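Local coordinates for protein glyoxalase-related enzyme (Fulvimarina pelagi, PDB 3BQX) that is of unknown function but belongs to the glyoxalase-related vicinal oxygen chelate (VOC) superfamily, whose members are typically metal-dependent enzymes or small-molecule-binding proteins, at residues N35-I39 against T50-N55; A72-R78 against I120-N126. One frame throughout, in Å; residues are numbered along the deposited sequence.

Contact 1 (N35-I39 against T50-N55); sequences NPEII and TWLVQN
The open end of a beta hairpin, where strand 38-42 begins and strand 47-52 passes into a helix, is tied here by backbone and side-chain bonds. Ile-38 faces Trp-51 as an antiparallel non-hydrogen-bonded pair (CA-CA 4.4 Å); Ile-39 and Thr-50 form the hydrogen-bonded pair, Ile-39 N to Thr-50 O 3.1 Å and Thr-50 N to Ile-39 O 3.0 Å. Beyond them Leu-52 N donates to Glu-37 O (3.0 Å), and Leu-52 is the N-cap residue of helix 53-60. An Asx turn leads in: Asn-35 OD1 (chi1 p) accepts from Glu-37 N at 2.8 Å and also from Ile-38 N at 2.9 Å. Glu-37, chi1 p, sends OE2 to Trp-51 NE1 (3.0 Å) at the indole edge, while Ile-38 CD1 lies over one face in a CH-pi contact, 3.6 Å from Trp-51 CG. Ile-39 and Thr-50 point to the other sheet face, against helix 16-26, and Trp-51 bonds through its backbone to Leu-11 and Ile-13 of strand 8-13.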
loop_
_atom_site.group_PDB
_atom_site.type_symbol
_atom_site.label_atom_id
_atom_site.label_comp_id
_atom_site.label_asym_id
_atom_site.label_seq_id
_atom_site.Cartn_x
_atom_site.Cartn_y
_atom_site.Cartn_z
ATOM N N ASN A 35 -12.085 11.822 11.209
ATOM C CA ASN A 35 -12.630 13.169 11.179
ATOM C C ASN A 35 -13.352 13.269 9.834
ATOM O O ASN A 35 -13.332 12.320 9.052
ATOM C CB ASN A 35 -11.549 14.251 11.375
ATOM C CG ASN A 35 -10.576 14.350 10.225
ATOM O OD1 ASN A 35 -10.869 13.953 9.105
ATOM N ND2 ASN A 35 -9.407 14.918 10.500
ATOM N N PRO A 36 -14.022 14.393 9.549
ATOM C CA PRO A 36 -14.736 14.512 8.273
ATOM C C PRO A 36 -13.981 14.286 6.962
ATOM O O PRO A 36 -14.610 14.124 5.917
ATOM C CB PRO A 36 -15.337 15.913 8.352
ATOM C CG PRO A 36 -15.616 16.058 9.813
ATOM C CD PRO A 36 -14.346 15.526 10.437
ATOM N N GLU A 37 -12.651 14.264 6.998
ATOM C CA GLU A 37 -11.905 14.064 5.759
ATOM C C GLU A 37 -10.982 12.853 5.697
ATOM O O GLU A 37 -10.548 12.470 4.612
ATOM C CB GLU A 37 -11.093 15.321 5.416
ATOM C CG GLU A 37 -9.891 15.566 6.307
ATOM C CD GLU A 37 -9.116 16.812 5.910
ATOM O OE1 GLU A 37 -9.684 17.919 6.022
ATOM O OE2 GLU A 37 -7.944 16.685 5.482
ATOM N N ILE A 38 -10.683 12.238 6.834
ATOM C CA ILE A 38 -9.768 11.102 6.817
ATOM C C ILE A 38 -10.048 10.084 7.914
ATOM O O ILE A 38 -10.591 10.420 8.970
ATOM C CB ILE A 38 -8.303 11.609 6.954
ATOM C CG1 ILE A 38 -7.302 10.531 6.537
ATOM C CG2 ILE A 38 -8.035 12.051 8.385
ATOM C CD1 ILE A 38 -5.871 11.078 6.349
ATOM N N ILE A 39 -9.686 8.835 7.646
ATOM C CA ILE A 39 -9.826 7.758 8.614
ATOM C C ILE A 39 -8.514 6.983 8.639
ATOM O O ILE A 39 -7.941 6.696 7.586
ATOM C CB ILE A 39 -10.965 6.781 8.248
ATOM C CG1 ILE A 39 -12.307 7.518 8.279
ATOM C CG2 ILE A 39 -10.974 5.606 9.219
ATOM C CD1 ILE A 39 -13.489 6.672 7.852
ATOM N N THR A 50 -7.608 6.390 4.669
ATOM C CA THR A 50 -8.545 6.606 3.564
ATOM C C THR A 50 -8.872 8.096 3.679
ATOM O O THR A 50 -9.550 8.530 4.610
ATOM C CB THR A 50 -9.811 5.731 3.691
ATOM O OG1 THR A 50 -10.473 5.997 4.935
ATOM C CG2 THR A 50 -9.436 4.267 3.626
ATOM N N TRP A 51 -8.346 8.868 2.733
ATOM C CA TRP A 51 -8.452 10.323 2.705
ATOM C C TRP A 51 -9.262 10.791 1.501
ATOM O O TRP A 51 -9.076 10.273 0.404
ATOM C CB TRP A 51 -7.025 10.863 2.601
ATOM C CG TRP A 51 -6.779 12.254 3.042
ATOM C CD1 TRP A 51 -7.645 13.089 3.690
ATOM C CD2 TRP A 51 -5.531 12.951 2.962
ATOM N NE1 TRP A 51 -7.005 14.262 4.024
ATOM C CE2 TRP A 51 -5.708 14.201 3.589
ATOM C CE3 TRP A 51 -4.276 12.634 2.422
ATOM C CZ2 TRP A 51 -4.678 15.139 3.694
ATOM C CZ3 TRP A 51 -3.249 13.568 2.529
ATOM C CH2 TRP A 51 -3.458 14.805 3.162
ATOM N N LEU A 52 -10.154 11.765 1.693
ATOM C CA LEU A 52 -10.925 12.277 0.561
ATOM C C LEU A 52 -9.927 12.710 -0.509
ATOM O O LEU A 52 -8.959 13.405 -0.212
ATOM C CB LEU A 52 -11.784 13.472 0.984
ATOM C CG LEU A 52 -12.964 13.134 1.896
ATOM C CD1 LEU A 52 -13.694 14.410 2.282
ATOM C CD2 LEU A 52 -13.904 12.172 1.180
ATOM N N VAL A 53 -10.173 12.300 -1.751
ATOM C CA VAL A 53 -9.274 12.606 -2.861
ATOM C C VAL A 53 -8.887 14.075 -3.003
ATOM O O VAL A 53 -7.726 14.383 -3.265
ATOM C CB VAL A 53 -9.862 12.132 -4.204
ATOM C CG1 VAL A 53 -8.814 12.259 -5.303
ATOM C CG2 VAL A 53 -10.334 10.701 -4.089
ATOM N N GLN A 54 -9.843 14.987 -2.836
ATOM C CA GLN A 54 -9.539 16.410 -2.970
ATOM C C GLN A 54 -8.411 16.812 -2.026
ATOM O O GLN A 54 -7.514 17.567 -2.397
ATOM C CB GLN A 54 -10.763 17.282 -2.650
ATOM C CG GLN A 54 -12.089 16.829 -3.230
ATOM C CD GLN A 54 -12.845 15.906 -2.289
ATOM O OE1 GLN A 54 -12.590 14.706 -2.242
ATOM N NE2 GLN A 54 -13.774 16.474 -1.519
ATOM N N ASN A 55 -8.474 16.307 -0.797
ATOM C CA ASN A 55 -7.478 16.612 0.219
ATOM C C ASN A 55 -6.126 15.979 -0.095
ATOM O O ASN A 55 -5.080 16.596 0.113
ATOM C CB ASN A 55 -7.985 16.151 1.589
ATOM C CG ASN A 55 -9.196 16.943 2.055
ATOM O OD1 ASN A 55 -9.079 18.109 2.433
ATOM N ND2 ASN A 55 -10.364 16.317 2.015
#

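Contact 2 (A72-R78 against I120-N126); sequences ALAHNVR and IWEIAFN
Leu-73, Trp-121 and His-75 bury the largest areas in this pairing of two parallel strands, 72-76 and 120-125, whose axes approach to 4.5 Å at 26°. Leu-73 sits beside Trp-121 (CA-CA 4.9 Å): its N donates to Ile-120 O (2.9 Å) and its O accepts from Glu-122 N (2.7 Å). The indole of Trp-121 (chi1 m, chi2 89°) leans across the ladder, so that Leu-73 CB lies over the six-membered ring in a CH-pi contact and Leu-73 CD1 is 3.7 Å from Trp-121 CZ2; Trp-121 NE1 bonds to Tyr-23. Two residues on, His-75 repeats the backbone pattern, N to Glu-122 O 2.8 Å and O from Ala-124 N 3.0 Å. Its imidazole (chi1 t) leads away from strand 120-125, and NE2 bonds to Leu-3 O of the second subunit. Ala-74, Glu-122, Asn-76 and Ala-124 point to the other face. Val-77 N to Ala-124 O (2.8 Å) is the last direct backbone bond; water 2 then joins Val-77 O and Asn-126 N, both at 2.7 Å. Ala-72, Leu-73 and Ala-74 also pair antiparallel with a strand of the second subunit, continuing the sheet across the interface. Parallel pairing of the first and last strands of a beta-alpha-beta-beta-beta module is a hallmark of the VOC fold.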
loop_
_atom_site.group_PDB
_atom_site.type_symbol
_atom_site.label_atom_id
_atom_site.label_comp_id
_atom_site.label_asym_id
_atom_site.label_seq_id
_atom_site.Cartn_x
_atom_site.Cartn_y
_atom_site.Cartn_z
ATOM N N ALA A 72 -2.545 -3.441 -6.074
ATOM C CA ALA A 72 -3.453 -4.324 -5.364
ATOM C C ALA A 72 -2.900 -4.561 -3.970
ATOM O O ALA A 72 -1.693 -4.723 -3.797
ATOM C CB ALA A 72 -3.588 -5.649 -6.098
ATOM N N LEU A 73 -3.781 -4.553 -2.976
ATOM C CA LEU A 73 -3.384 -4.816 -1.594
ATOM C C LEU A 73 -3.890 -6.207 -1.246
ATOM O O LEU A 73 -5.044 -6.526 -1.498
ATOM C CB LEU A 73 -4.018 -3.802 -0.641
ATOM C CG LEU A 73 -3.660 -2.345 -0.927
ATOM C CD1 LEU A 73 -4.379 -1.449 0.054
ATOM C CD2 LEU A 73 -2.152 -2.151 -0.826
ATOM N N ALA A 74 -3.045 -7.038 -0.652
ATOM C CA ALA A 74 -3.464 -8.385 -0.304
ATOM C C ALA A 74 -3.641 -8.553 1.194
ATOM O O ALA A 74 -2.901 -7.964 1.986
ATOM C CB ALA A 74 -2.442 -9.396 -0.821
ATOM N N HIS A 75 -4.650 -9.337 1.566
ATOM C CA HIS A 75 -4.928 -9.678 2.956
ATOM C C HIS A 75 -4.838 -11.198 2.959
ATOM O O HIS A 75 -5.584 -11.862 2.240
ATOM C CB HIS A 75 -6.335 -9.241 3.380
ATOM C CG HIS A 75 -6.694 -9.651 4.776
ATOM N ND1 HIS A 75 -7.398 -10.801 5.068
ATOM C CD2 HIS A 75 -6.393 -9.085 5.969
ATOM C CE1 HIS A 75 -7.515 -10.924 6.379
ATOM N NE2 HIS A 75 -6.912 -9.896 6.948
ATOM N N ASN A 76 -3.908 -11.744 3.736
ATOM C CA ASN A 76 -3.715 -13.190 3.811
ATOM C C ASN A 76 -4.402 -13.809 5.024
ATOM O O ASN A 76 -4.261 -13.328 6.147
ATOM C CB ASN A 76 -2.218 -13.509 3.834
ATOM C CG ASN A 76 -1.563 -13.341 2.474
ATOM O OD1 ASN A 76 -2.108 -12.678 1.586
ATOM N ND2 ASN A 76 -0.384 -13.934 2.308
ATOM N N VAL A 77 -5.136 -14.891 4.784
ATOM C CA VAL A 77 -5.873 -15.580 5.843
ATOM C C VAL A 77 -5.150 -16.827 6.336
ATOM O O VAL A 77 -4.258 -17.343 5.663
ATOM C CB VAL A 77 -7.288 -15.954 5.354
ATOM C CG1 VAL A 77 -8.023 -14.689 4.923
ATOM C CG2 VAL A 77 -7.199 -16.935 4.195
ATOM N N ARG A 78 -5.555 -17.324 7.505
ATOM C CA ARG A 78 -4.906 -18.488 8.104
ATOM C C ARG A 78 -5.402 -19.868 7.663
ATOM O O ARG A 78 -4.840 -20.883 8.073
ATOM C CB ARG A 78 -4.970 -18.381 9.632
ATOM C CG ARG A 78 -4.208 -17.186 10.196
ATOM C CD ARG A 78 -4.209 -17.197 11.718
ATOM N NE ARG A 78 -3.567 -16.014 12.289
ATOM C CZ ARG A 78 -2.256 -15.791 12.285
ATOM N NH1 ARG A 78 -1.427 -16.671 11.738
ATOM N NH2 ARG A 78 -1.773 -14.684 12.833
ATOM N N ILE A 120 -8.214 -2.234 -5.474
ATOM C CA ILE A 120 -8.212 -3.685 -5.502
ATOM C C ILE A 120 -7.618 -4.407 -4.301
ATOM O O ILE A 120 -6.492 -4.126 -3.874
ATOM C CB ILE A 120 -7.476 -4.190 -6.763
ATOM C CG1 ILE A 120 -8.152 -3.619 -8.015
ATOM C CG2 ILE A 120 -7.463 -5.705 -6.791
ATOM C CD1 ILE A 120 -7.404 -3.914 -9.304
ATOM N N TRP A 121 -8.387 -5.347 -3.763
ATOM C CA TRP A 121 -7.936 -6.153 -2.646
ATOM C C TRP A 121 -7.878 -7.611 -3.052
ATOM O O TRP A 121 -8.808 -8.131 -3.678
ATOM C CB TRP A 121 -8.885 -6.042 -1.449
ATOM C CG TRP A 121 -8.689 -4.825 -0.633
ATOM C CD1 TRP A 121 -9.287 -3.615 -0.810
ATOM C CD2 TRP A 121 -7.792 -4.677 0.472
ATOM N NE1 TRP A 121 -8.817 -2.710 0.119
ATOM C CE2 TRP A 121 -7.900 -3.341 0.917
ATOM C CE3 TRP A 121 -6.909 -5.544 1.133
ATOM C CZ2 TRP A 121 -7.155 -2.847 1.992
ATOM C CZ3 TRP A 121 -6.164 -5.045 2.207
ATOM C CH2 TRP A 121 -6.297 -3.714 2.621
ATOM N N GLU A 122 -6.780 -8.272 -2.719
ATOM C CA GLU A 122 -6.657 -9.693 -2.979
ATOM C C GLU A 122 -6.882 -10.369 -1.634
ATOM O O GLU A 122 -6.296 -9.959 -0.633
ATOM C CB GLU A 122 -5.259 -10.063 -3.482
ATOM C CG GLU A 122 -5.044 -11.580 -3.547
ATOM C CD GLU A 122 -3.658 -11.961 -4.008
ATOM O OE1 GLU A 122 -2.745 -11.118 -3.892
ATOM O OE2 GLU A 122 -3.475 -13.112 -4.468
ATOM N N ILE A 123 -7.763 -11.364 -1.594
ATOM C CA ILE A 123 -7.990 -12.115 -0.369
ATOM C C ILE A 123 -7.336 -13.439 -0.709
ATOM O O ILE A 123 -7.759 -14.131 -1.635
ATOM C CB ILE A 123 -9.485 -12.308 -0.064
ATOM C CG1 ILE A 123 -10.174 -10.940 0.028
ATOM C CG2 ILE A 123 -9.650 -13.078 1.234
ATOM C CD1 ILE A 123 -9.544 -9.981 1.025
ATOM N N ALA A 124 -6.297 -13.791 0.032
ATOM C CA ALA A 124 -5.557 -14.995 -0.287
ATOM C C ALA A 124 -5.150 -15.886 0.862
ATOM O O ALA A 124 -4.976 -15.440 1.995
ATOM C CB ALA A 124 -4.299 -14.607 -1.071
ATOM N N PHE A 125 -5.003 -17.164 0.533
ATOM C CA PHE A 125 -4.522 -18.164 1.467
ATOM C C PHE A 125 -3.211 -18.635 0.842
ATOM O O PHE A 125 -3.218 -19.253 -0.221
ATOM C CB PHE A 125 -5.485 -19.347 1.586
ATOM C CG PHE A 125 -4.903 -20.520 2.328
ATOM C CD1 PHE A 125 -4.493 -20.389 3.651
ATOM C CD2 PHE A 125 -4.732 -21.745 1.692
ATOM C CE1 PHE A 125 -3.914 -21.461 4.331
ATOM C CE2 PHE A 125 -4.155 -22.824 2.362
ATOM C CZ PHE A 125 -3.746 -22.683 3.682
ATOM N N ASN A 126 -2.092 -18.293 1.471
ATOM C CA ASN A 126 -0.775 -18.693 0.986
ATOM C C ASN A 126 -0.029 -19.250 2.193
ATOM O O ASN A 126 0.635 -18.515 2.924
ATOM C CB ASN A 126 -0.014 -17.493 0.421
ATOM C CG ASN A 126 1.258 -17.902 -0.293
ATOM O OD1 ASN A 126 1.930 -18.851 0.112
ATOM N ND2 ASN A 126 1.602 -17.183 -1.354
HETATM O O HOH W 1 0.495 -16.093 4.194
HETATM O O HOH W 2 -2.262 -17.101 3.883
#

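From the N terminus, strand 8-13 and helix 16-26 come first; contact 1 then closes a short loop, with ten residues between its segments, as strand 38-42 turns back into strand 47-52. Helix 53-60 and the following loop lead to strand 71-76, where contact 2 opens. It closes a longer loop, 41 residues holding helix 83-92 and strands 96-102 and 109-114. The two loops neither nest nor cross but stand in series, one in each four-stranded sheet, consistent with the paired modules of a VOC protein. Contact 1 joins two neighbouring hairpin strands, contact 2 the first and last strands of its module. Their centres lie 24 Å apart, on opposite sides of the chain's centre, without touching.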